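Mypaa.01249.c (PDB 3RD5) probably acts as an oxidoreductase, as a member of the short-chain dehydrogenase/reductase (SDR) family, although its substrate is not established. Local coordinates at residues Ser168-Ala171 with Asn172-Thr176; Trp278-Ser281 with Glu282-Lys286; Pro12-Gln16 with Arg17-Ile21; Phe230-Arg233 with Gln234-Ala238. All coordinates share one frame; numbering follows the deposited sequence. Where two conformers were deposited one is given.

In the fold
Contacts 1 and 4 lie within helices, contact 2 at a helix end; contact 3 is the turn leading into strand 18-22. Contact 1, in the middle of helix 161-185, is buried, its centre about 9 Å from that of the chain; its polar side probably belongs to the SDR active site. Contact 2, partly buried, ends helix 271-285 and meets contact 1 where W278 CZ3 lies 3.6 Å from F175 CD1. Contact 4 is mostly buried on helix 226-240, about 15 Å between centres from contact 3, and both touch helix 27-38. A lysine-amide bond marks contact 1, an indole-carboxylate bond contact 2, an arginine beside a phenyl ring contact 3, an amide over a phenyl ring contact 4.

Contact 1: Ser168-Ala171 with Asn172-Thr176; sequences SKLA and NLLFT
K169 and N172 lie alongside each other and point the same way from one flank of helix 161-185, and this polar pair is the tight part of the contact. The lysine NZ meets N172 OD1 at 2.8 Å, tilted a little (16°) from the carbonyl plane of the amide, and the preceding carbon, K169 CE, rests only 3.1 Å from the same oxygen. The lysine chain bends at chi2 (-71°) and again at chi3 (121°), which brings NZ beside the amide instead of running straight out. NZ also bonds V137 O, while N172 ND2 reaches N115 O, which fixes the rotation of the amide. K169 stands four residues after Y165, the spacing of the YxxxK motif of SDR enzymes; with Y165, N115 and probably S139 it is consistent with the Asn-Ser-Tyr-Lys active site of the family, so N172 probably acts as a second-shell residue that steadies the lysine. S168 OG bonds Y165 O and N115 ND2 on the same flank. The leucine flank is looser, though both flanks are buried. The branch carbon L170 CG meets the L174 CD1 methyl at 4.0 Å, the two side chains crossing, and L174 continues onto M273 and L277 of helix 271-285. Between the flanks the backbone bonds vary: L174 N to L170 O is 3.0 Å and F175 N to A171 O is 2.8 Å, whereas L173 N makes a long, weak bond to K169 O at 3.5 Å. T176 OG1 adds a second donor to N172 O at 2.9 Å.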
loop_
_atom_site.group_PDB
_atom_site.type_symbol
_atom_site.label_atom_id
_atom_site.label_comp_id
_atom_site.label_asym_id
_atom_site.label_seq_id
_atom_site.Cartn_x
_atom_site.Cartn_y
_atom_site.Cartn_z
ATOM N N SER A 168 -7.574 -9.512 0.003
ATOM C CA SER A 168 -7.073 -8.167 -0.273
ATOM C C SER A 168 -5.550 -8.063 -0.215
ATOM O O SER A 168 -4.941 -7.336 -0.996
ATOM C CB SER A 168 -7.748 -7.122 0.643
ATOM O OG SER A 168 -7.214 -7.080 1.948
ATOM N N LYS A 169 -4.967 -8.799 0.717
ATOM C CA LYS A 169 -3.492 -8.804 0.915
ATOM C C LYS A 169 -2.761 -9.564 -0.179
ATOM O O LYS A 169 -1.669 -9.197 -0.622
ATOM C CB LYS A 169 -3.139 -9.230 2.326
ATOM C CG LYS A 169 -3.668 -8.289 3.401
ATOM C CD LYS A 169 -2.932 -6.962 3.406
ATOM C CE LYS A 169 -3.804 -5.755 3.191
ATOM N NZ LYS A 169 -2.945 -4.526 3.100
ATOM N N LEU A 170 -3.374 -10.635 -0.674
ATOM C CA LEU A 170 -2.915 -11.315 -1.866
ATOM C C LEU A 170 -3.032 -10.395 -3.089
ATOM O O LEU A 170 -2.095 -10.288 -3.887
ATOM C CB LEU A 170 -3.707 -12.619 -2.045
ATOM C CG LEU A 170 -3.407 -13.364 -3.347
ATOM C CD1 LEU A 170 -1.918 -13.774 -3.529
ATOM C CD2 LEU A 170 -4.299 -14.585 -3.489
ATOM N N ALA A 171 -4.156 -9.693 -3.209
ATOM C CA ALA A 171 -4.332 -8.717 -4.280
ATOM C C ALA A 171 -3.232 -7.659 -4.298
ATOM O O ALA A 171 -2.710 -7.303 -5.352
ATOM C CB ALA A 171 -5.719 -8.072 -4.225
ATOM N N ASN A 172 -2.793 -7.215 -3.109
ATOM C CA ASN A 172 -1.723 -6.219 -3.020
ATOM C C ASN A 172 -0.434 -6.719 -3.673
ATOM O O ASN A 172 0.304 -5.953 -4.310
ATOM C CB ASN A 172 -1.376 -5.888 -1.561
ATOM C CG ASN A 172 -2.435 -5.113 -0.783
ATOM O OD1 ASN A 172 -2.538 -5.315 0.446
ATOM N ND2 ASN A 172 -3.149 -4.168 -1.412
ATOM N N LEU A 173 -0.136 -8.007 -3.516
ATOM C CA LEU A 173 1.057 -8.608 -4.118
ATOM C C LEU A 173 0.919 -8.831 -5.631
ATOM O O LEU A 173 1.843 -8.548 -6.400
ATOM C CB LEU A 173 1.446 -9.916 -3.386
ATOM C CG LEU A 173 1.996 -9.657 -1.997
ATOM C CD1 LEU A 173 2.181 -10.970 -1.236
ATOM C CD2 LEU A 173 3.404 -9.008 -2.072
ATOM N N LEU A 174 -0.230 -9.363 -6.044
ATOM C CA LEU A 174 -0.496 -9.558 -7.470
ATOM C C LEU A 174 -0.503 -8.217 -8.199
ATOM O O LEU A 174 -0.074 -8.120 -9.361
ATOM C CB LEU A 174 -1.814 -10.289 -7.631
ATOM C CG LEU A 174 -1.845 -11.748 -7.177
ATOM C CD1 LEU A 174 -3.296 -12.248 -7.147
ATOM C CD2 LEU A 174 -0.980 -12.658 -8.072
ATOM N N PHE A 175 -1.013 -7.185 -7.535
ATOM C CA PHE A 175 -0.969 -5.783 -8.032
ATOM C C PHE A 175 0.466 -5.362 -8.297
ATOM O O PHE A 175 0.823 -4.824 -9.359
ATOM C CB PHE A 175 -1.621 -4.861 -7.008
ATOM C CG PHE A 175 -1.439 -3.413 -7.300
ATOM C CD1 PHE A 175 -2.066 -2.788 -8.337
ATOM C CD2 PHE A 175 -0.657 -2.668 -6.447
ATOM C CE1 PHE A 175 -1.889 -1.425 -8.562
ATOM C CE2 PHE A 175 -0.519 -1.312 -6.632
ATOM C CZ PHE A 175 -1.120 -0.703 -7.719
ATOM N N THR A 176 1.320 -5.582 -7.292
ATOM C CA THR A 176 2.730 -5.208 -7.388
ATOM C C THR A 176 3.450 -5.922 -8.539
ATOM O O THR A 176 4.163 -5.277 -9.330
ATOM C CB THR A 176 3.419 -5.503 -6.078
ATOM O OG1 THR A 176 2.835 -4.730 -5.010
ATOM C CG2 THR A 176 4.966 -5.206 -6.127
#

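Contact 2: Trp278-Ser281 with Glu282-Lys286; sequences WALS and EQLTK
W278 offers the edge of its indole to E282 one helical turn on: NE1 bonds OE2 at 2.9 Å, with the oxygen close to the ring plane. The donor stands above the carboxylate plane, and the two flat groups are turned 63° apart. W278 CG is anti to the backbone N (chi1 -170°), while the glutamate runs extended beyond CG, which lets its acid end reach the indole. F120 meets the same ring edge-to-face, and R182 makes a cation-pi contact with it. A279 takes part through its carbonyl, which accepts Q283 N at 3.1 Å. L280 follows with an apolar touch, CD1 to L284 CD1 at 3.8 Å. S281 O then holds two donors from opposite faces of its plane, T285 N at 3.0 Å and T285 OG1 at 2.8 Å, while S281 OG turns to L277 O and H116 NE2. The helix stops here: K286 takes a positive phi, and its NZ folds back onto Q283 O at 2.8 Å. With W278 NE1 and F289 N both donating to OE2, and R182 packed alongside, E282 is probably held as a carboxylate that ties the helix end to the C-terminal tail.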
loop_
_atom_site.group_PDB
_atom_site.type_symbol
_atom_site.label_atom_id
_atom_site.label_comp_id
_atom_site.label_asym_id
_atom_site.label_seq_id
_atom_site.Cartn_x
_atom_site.Cartn_y
_atom_site.Cartn_z
ATOM N N TRP A 278 -5.829 -7.637 -12.706
ATOM C CA TRP A 278 -5.656 -6.289 -13.210
ATOM C C TRP A 278 -6.808 -5.867 -14.104
ATOM O O TRP A 278 -7.361 -4.756 -13.973
ATOM C CB TRP A 278 -4.313 -6.182 -13.955
ATOM C CG TRP A 278 -3.960 -4.759 -14.280
ATOM C CD1 TRP A 278 -4.481 -3.991 -15.279
ATOM C CD2 TRP A 278 -3.076 -3.897 -13.534
ATOM N NE1 TRP A 278 -3.997 -2.708 -15.181
ATOM C CE2 TRP A 278 -3.125 -2.636 -14.132
ATOM C CE3 TRP A 278 -2.233 -4.090 -12.419
ATOM C CZ2 TRP A 278 -2.405 -1.539 -13.605
ATOM C CZ3 TRP A 278 -1.533 -3.027 -11.915
ATOM C CH2 TRP A 278 -1.604 -1.765 -12.532
ATOM N N ALA A 279 -7.223 -6.757 -15.011
ATOM C CA ALA A 279 -8.330 -6.469 -15.903
ATOM C C ALA A 279 -9.621 -6.236 -15.131
ATOM O O ALA A 279 -10.357 -5.278 -15.381
ATOM C CB ALA A 279 -8.524 -7.627 -16.928
ATOM N N LEU A 280 -9.925 -7.118 -14.190
ATOM C CA LEU A 280 -11.104 -6.948 -13.344
ATOM C C LEU A 280 -11.044 -5.619 -12.576
ATOM O O LEU A 280 -12.056 -4.913 -12.463
ATOM C CB LEU A 280 -11.229 -8.125 -12.398
ATOM C CG LEU A 280 -12.287 -8.039 -11.297
ATOM C CD1 LEU A 280 -13.678 -7.765 -11.800
ATOM C CD2 LEU A 280 -12.207 -9.284 -10.407
ATOM N N SER A 281 -9.858 -5.273 -12.088
ATOM C CA SER A 281 -9.682 -4.056 -11.298
ATOM C C SER A 281 -9.892 -2.779 -12.133
ATOM O O SER A 281 -10.460 -1.772 -11.657
ATOM C CB SER A 281 -8.315 -4.044 -10.611
ATOM O OG SER A 281 -8.214 -5.163 -9.710
ATOM N N GLU A 282 -9.434 -2.807 -13.389
ATOM C CA GLU A 282 -9.677 -1.698 -14.306
ATOM C C GLU A 282 -11.188 -1.547 -14.526
ATOM O O GLU A 282 -11.718 -0.438 -14.536
ATOM C CB GLU A 282 -8.957 -1.900 -15.671
ATOM C CG GLU A 282 -7.447 -1.752 -15.622
ATOM C CD GLU A 282 -6.785 -1.512 -16.965
ATOM O OE1 GLU A 282 -7.470 -1.678 -18.007
ATOM O OE2 GLU A 282 -5.583 -1.174 -16.986
ATOM N N GLN A 283 -11.886 -2.654 -14.713
ATOM C CA GLN A 283 -13.327 -2.586 -14.956
ATOM C C GLN A 283 -14.076 -2.057 -13.733
ATOM O O GLN A 283 -14.972 -1.251 -13.879
ATOM C CB GLN A 283 -13.886 -3.936 -15.387
ATOM C CG GLN A 283 -13.334 -4.404 -16.696
ATOM C CD GLN A 283 -13.639 -5.854 -16.940
ATOM O OE1 GLN A 283 -14.461 -6.456 -16.247
ATOM N NE2 GLN A 283 -12.952 -6.438 -17.901
ATOM N N LEU A 284 -13.710 -2.498 -12.533
ATOM C CA LEU A 284 -14.403 -2.066 -11.346
ATOM C C LEU A 284 -14.153 -0.602 -11.017
ATOM O O LEU A 284 -15.053 0.109 -10.500
ATOM C CB LEU A 284 -13.999 -2.949 -10.151
ATOM C CG LEU A 284 -14.510 -4.392 -10.140
ATOM C CD1 LEU A 284 -13.822 -5.181 -9.020
ATOM C CD2 LEU A 284 -16.058 -4.405 -9.937
ATOM N N THR A 285 -12.920 -0.149 -11.247
ATOM C CA THR A 285 -12.516 1.209 -10.816
ATOM C C THR A 285 -12.640 2.286 -11.902
ATOM O O THR A 285 -12.537 3.469 -11.580
ATOM C CB THR A 285 -11.098 1.264 -10.252
ATOM O OG1 THR A 285 -10.136 0.952 -11.273
ATOM C CG2 THR A 285 -10.940 0.318 -9.038
ATOM N N LYS A 286 -12.863 1.870 -13.152
ATOM C CA LYS A 286 -12.842 2.789 -14.304
ATOM C C LYS A 286 -11.561 3.608 -14.345
ATOM O O LYS A 286 -11.573 4.807 -14.657
ATOM C CB LYS A 286 -14.125 3.630 -14.335
ATOM C CG LYS A 286 -15.420 2.756 -14.403
ATOM C CD LYS A 286 -15.297 1.704 -15.488
ATOM C CE LYS A 286 -16.507 0.768 -15.625
ATOM N NZ LYS A 286 -16.040 -0.481 -16.321
HETATM O O HOH W 1 -10.634 -4.667 -18.200
#

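Contact 3: Pro12-Gln16 with Arg17-Ile21; sequences PSFAQ and RTVVI
F14 to R17 form a type II beta turn, closed by R17 N donating to F14 O at 3.0 Å. Q16, the third residue of the turn, takes a positive phi of 74°, and after R17 the chain straightens into strand 18-22. Just ahead, S13 OG accepts A15 N at 3.1 Å, an ST turn that overlaps the start of the beta turn. The turn brings the side chains of F14 and R17 together. The arginine leaves with CG anti to its carbonyl carbon, runs past F14 O, and then bends at chi3 (79°), so its guanidinium comes round beside the phenyl ring. NH1 is 3.5 Å from F14 CE2, an oblique approach with the two planes 27° apart. A water sits over the centre of one ring face, accepting from R17 NH1 at 2.9 Å and donating to S13 O, and so links the arginine to the start of the loop. The other terminal nitrogen, NH2, makes a salt bridge with D132, which probably sets the position of the charged end. Farther along the ring, V19 CG2 touches F14 CD2 at 4.1 Å, and both residues pack on L36 of helix 27-38. A second water donates to Q16 O and also lies close to T18 OG1. Backbone bonds to R39 and T42 on one side and to D88 and V89 on another set this entry among its neighbours. It is the lead-in to the first, central strand of the mainly parallel Rossmann sheet, the strand that in SDR enzymes runs up to the glycine-rich dinucleotide-binding turn.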
loop_
_atom_site.group_PDB
_atom_site.type_symbol
_atom_site.label_atom_id
_atom_site.label_comp_id
_atom_site.label_asym_id
_atom_site.label_seq_id
_atom_site.Cartn_x
_atom_site.Cartn_y
_atom_site.Cartn_z
ATOM N N PRO A 12 18.527 6.865 4.436
ATOM C CA PRO A 12 19.232 7.942 3.759
ATOM C C PRO A 12 18.418 9.245 3.767
ATOM O O PRO A 12 17.235 9.262 4.155
ATOM C CB PRO A 12 19.386 7.417 2.338
ATOM C CG PRO A 12 18.190 6.648 2.121
ATOM C CD PRO A 12 17.900 5.948 3.462
ATOM N N SER A 13 19.031 10.318 3.324
ATOM C CA SER A 13 18.331 11.586 3.207
ATOM C C SER A 13 17.203 11.491 2.171
ATOM O O SER A 13 17.337 10.865 1.122
ATOM C CB SER A 13 19.296 12.681 2.794
ATOM O OG SER A 13 18.629 13.940 2.637
ATOM N N PHE A 14 16.070 12.135 2.507
ATOM C CA PHE A 14 14.964 12.356 1.581
ATOM C C PHE A 14 14.784 13.857 1.294
ATOM O O PHE A 14 13.694 14.264 0.834
ATOM C CB PHE A 14 13.647 11.736 2.107
ATOM C CG PHE A 14 13.511 10.258 1.805
ATOM C CD1 PHE A 14 14.309 9.314 2.472
ATOM C CD2 PHE A 14 12.596 9.793 0.838
ATOM C CE1 PHE A 14 14.181 7.961 2.151
ATOM C CE2 PHE A 14 12.491 8.453 0.562
ATOM C CZ PHE A 14 13.314 7.558 1.201
ATOM N N ALA A 15 15.822 14.668 1.499
ATOM C CA ALA A 15 15.723 16.096 1.261
ATOM C C ALA A 15 15.225 16.410 -0.133
ATOM O O ALA A 15 15.726 15.844 -1.106
ATOM C CB ALA A 15 17.100 16.770 1.449
ATOM N N GLN A 16 14.216 17.278 -0.225
ATOM C CA GLN A 16 13.661 17.723 -1.518
ATOM C C GLN A 16 12.798 16.683 -2.239
ATOM O O GLN A 16 12.431 16.868 -3.420
ATOM C CB GLN A 16 14.740 18.233 -2.503
ATOM C CG GLN A 16 15.648 19.329 -2.004
ATOM C CD GLN A 16 14.934 20.667 -1.853
ATOM O OE1 GLN A 16 13.765 20.810 -2.238
ATOM N NE2 GLN A 16 15.633 21.650 -1.287
ATOM N N ARG A 17 12.523 15.567 -1.581
ATOM C CA ARG A 17 11.735 14.499 -2.188
ATOM C C ARG A 17 10.333 14.490 -1.576
ATOM O O ARG A 17 10.182 14.742 -0.404
ATOM C CB ARG A 17 12.392 13.121 -2.021
ATOM C CG ARG A 17 13.820 13.083 -2.553
ATOM C CD ARG A 17 14.401 11.666 -2.507
ATOM N NE ARG A 17 13.850 10.967 -3.645
ATOM C CZ ARG A 17 13.611 9.666 -3.689
ATOM N NH1 ARG A 17 13.924 8.878 -2.649
ATOM N NH2 ARG A 17 13.086 9.157 -4.803
ATOM N N THR A 18 9.326 14.186 -2.371
ATOM C CA THR A 18 7.926 14.175 -1.947
ATOM C C THR A 18 7.450 12.740 -1.881
ATOM O O THR A 18 7.616 11.937 -2.818
ATOM C CB THR A 18 7.051 14.977 -2.906
ATOM O OG1 THR A 18 7.474 16.363 -2.885
ATOM C CG2 THR A 18 5.545 14.882 -2.540
ATOM N N VAL A 19 6.835 12.390 -0.746
ATOM C CA VAL A 19 6.314 11.052 -0.488
ATOM C C VAL A 19 4.840 11.167 -0.150
ATOM O O VAL A 19 4.473 11.858 0.812
ATOM C CB VAL A 19 7.056 10.360 0.661
ATOM C CG1 VAL A 19 6.494 8.949 0.869
ATOM C CG2 VAL A 19 8.587 10.317 0.378
ATOM N N VAL A 20 3.972 10.508 -0.912
ATOM C CA VAL A 20 2.562 10.407 -0.596
ATOM C C VAL A 20 2.340 9.137 0.166
ATOM O O VAL A 20 2.787 8.075 -0.310
ATOM C CB VAL A 20 1.685 10.405 -1.878
ATOM C CG1 VAL A 20 0.201 10.154 -1.541
ATOM C CG2 VAL A 20 1.826 11.742 -2.605
ATOM N N ILE A 21 1.652 9.190 1.305
ATOM C CA ILE A 21 1.392 8.018 2.165
ATOM C C ILE A 21 -0.087 7.956 2.463
ATOM O O ILE A 21 -0.625 8.896 3.057
ATOM C CB ILE A 21 2.156 8.096 3.545
ATOM C CG1 ILE A 21 3.653 8.352 3.329
ATOM C CG2 ILE A 21 1.919 6.787 4.361
ATOM C CD1 ILE A 21 4.461 8.425 4.645
HETATM O O HOH W 2 16.045 9.210 -0.751
HETATM O O HOH W 3 9.558 17.221 -3.925
#

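Contact 4: Phe230-Arg233 with Gln234-Ala238; sequences FGAR and QTLYA
Q234 lays the amide nitrogen of its side chain over one face of the F230 ring, offset toward the rim, with NE2 3.7 Å from CZ and the two planes 50° apart. The same NE2 donates to F230 O at 3.0 Å, the carbonyl tilted a little out of the amide plane. Two successive bends put it there: with chi1 at -42° and chi2 at -51° the glutamine curls back along its own helix instead of extending. The side chain thereby takes the carbonyl that the Q234 backbone would use in a regular alpha helix. Q234 N goes instead to G231 O at 3.2 Å, approaching from above the carbonyl plane, and a water bridges G231 O to T235 OG1. Regular spacing is back with L236 N to A232 O (2.9 Å) and Y237 N to R233 O. The stretch lies on helix 226-240, packed between helix 27-38 and the strands 248-251 and 259-261 that end the Rossmann-type sheet. On the sheet side, P251 touches both F230 and Q234; T259 OG1 bonds Q234 OE1, and the NE2 bond to F230 O fits this orientation of the amide. R233 crosses the glutamine obliquely; its NH1 donates at 3.0 Å to a water in the guanidinium plane, and this water also accepts Q234 NE2 at 3.1 Å. Toward helix 27-38 the contact turns apolar: A232 CB lies 4.3 Å from L236 CD1, with V31 and T32 against the alanine and L36 against the leucine. Y237 meets W6 edge-to-face.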
loop_
_atom_site.group_PDB
_atom_site.type_symbol
_atom_site.label_atom_id
_atom_site.label_comp_id
_atom_site.label_asym_id
_atom_site.label_seq_id
_atom_site.Cartn_x
_atom_site.Cartn_y
_atom_site.Cartn_z
ATOM N N PHE A 230 8.380 -1.324 14.521
ATOM C CA PHE A 230 8.815 -2.547 13.874
ATOM C C PHE A 230 8.155 -2.719 12.497
ATOM O O PHE A 230 8.804 -3.049 11.485
ATOM C CB PHE A 230 8.536 -3.776 14.756
ATOM C CG PHE A 230 9.090 -5.045 14.183
ATOM C CD1 PHE A 230 10.448 -5.337 14.275
ATOM C CD2 PHE A 230 8.294 -5.918 13.467
ATOM C CE1 PHE A 230 10.950 -6.510 13.713
ATOM C CE2 PHE A 230 8.814 -7.063 12.893
ATOM C CZ PHE A 230 10.113 -7.347 12.992
ATOM N N GLY A 231 6.856 -2.463 12.425
ATOM C CA GLY A 231 6.177 -2.586 11.162
ATOM C C GLY A 231 6.627 -1.563 10.138
ATOM O O GLY A 231 6.832 -1.867 8.948
ATOM N N ALA A 232 6.795 -0.316 10.593
ATOM C CA ALA A 232 7.172 0.773 9.687
ATOM C C ALA A 232 8.546 0.540 9.110
ATOM O O ALA A 232 8.839 0.968 7.982
ATOM C CB ALA A 232 7.110 2.143 10.413
ATOM N N ARG A 233 9.424 -0.093 9.885
ATOM C CA ARG A 233 10.777 -0.393 9.427
ATOM C C ARG A 233 10.788 -1.070 8.064
ATOM O O ARG A 233 11.612 -0.801 7.202
ATOM C CB ARG A 233 11.479 -1.268 10.452
ATOM C CG ARG A 233 12.918 -1.663 10.120
ATOM C CD ARG A 233 13.461 -2.726 11.079
ATOM N NE ARG A 233 13.525 -2.220 12.430
ATOM C CZ ARG A 233 13.739 -2.996 13.487
ATOM N NH1 ARG A 233 13.839 -4.301 13.334
ATOM N NH2 ARG A 233 13.787 -2.455 14.701
ATOM N N GLN A 234 9.852 -2.000 7.909
ATOM C CA GLN A 234 9.796 -2.821 6.705
ATOM C C GLN A 234 9.461 -1.937 5.499
ATOM O O GLN A 234 10.109 -2.011 4.434
ATOM C CB GLN A 234 8.796 -3.961 6.887
ATOM C CG GLN A 234 8.801 -4.694 8.240
ATOM C CD GLN A 234 10.144 -5.184 8.704
ATOM O OE1 GLN A 234 10.961 -5.655 7.883
ATOM N NE2 GLN A 234 10.381 -5.112 10.046
ATOM N N THR A 235 8.431 -1.116 5.645
ATOM C CA THR A 235 8.047 -0.167 4.601
ATOM C C THR A 235 9.178 0.815 4.275
ATOM O O THR A 235 9.436 1.111 3.113
ATOM C CB THR A 235 6.814 0.617 5.007
ATOM O OG1 THR A 235 5.748 -0.279 5.331
ATOM C CG2 THR A 235 6.351 1.552 3.897
ATOM N N LEU A 236 9.837 1.306 5.320
ATOM C CA LEU A 236 10.904 2.299 5.154
ATOM C C LEU A 236 12.098 1.749 4.364
ATOM O O LEU A 236 12.721 2.447 3.579
ATOM C CB LEU A 236 11.314 2.843 6.535
ATOM C CG LEU A 236 10.276 3.743 7.230
ATOM C CD1 LEU A 236 10.601 3.946 8.738
ATOM C CD2 LEU A 236 10.132 5.090 6.492
ATOM N N TYR A 237 12.402 0.460 4.576
ATOM C CA TYR A 237 13.424 -0.222 3.792
ATOM C C TYR A 237 13.002 -0.308 2.310
ATOM O O TYR A 237 13.751 0.079 1.410
ATOM C CB TYR A 237 13.669 -1.608 4.389
ATOM C CG TYR A 237 14.775 -2.436 3.775
ATOM C CD1 TYR A 237 14.544 -3.173 2.634
ATOM C CD2 TYR A 237 15.989 -2.566 4.398
ATOM C CE1 TYR A 237 15.510 -4.047 2.116
ATOM C CE2 TYR A 237 16.952 -3.433 3.884
ATOM C CZ TYR A 237 16.684 -4.155 2.758
ATOM O OH TYR A 237 17.661 -5.023 2.265
ATOM N N ALA A 238 11.768 -0.731 2.049
ATOM C CA ALA A 238 11.258 -0.782 0.675
ATOM C C ALA A 238 11.217 0.596 0.001
ATOM O O ALA A 238 11.479 0.714 -1.189
ATOM C CB ALA A 238 9.863 -1.424 0.636
HETATM O O HOH W 4 5.329 -2.849 6.602
HETATM O O HOH W 5 13.103 -6.116 11.078
#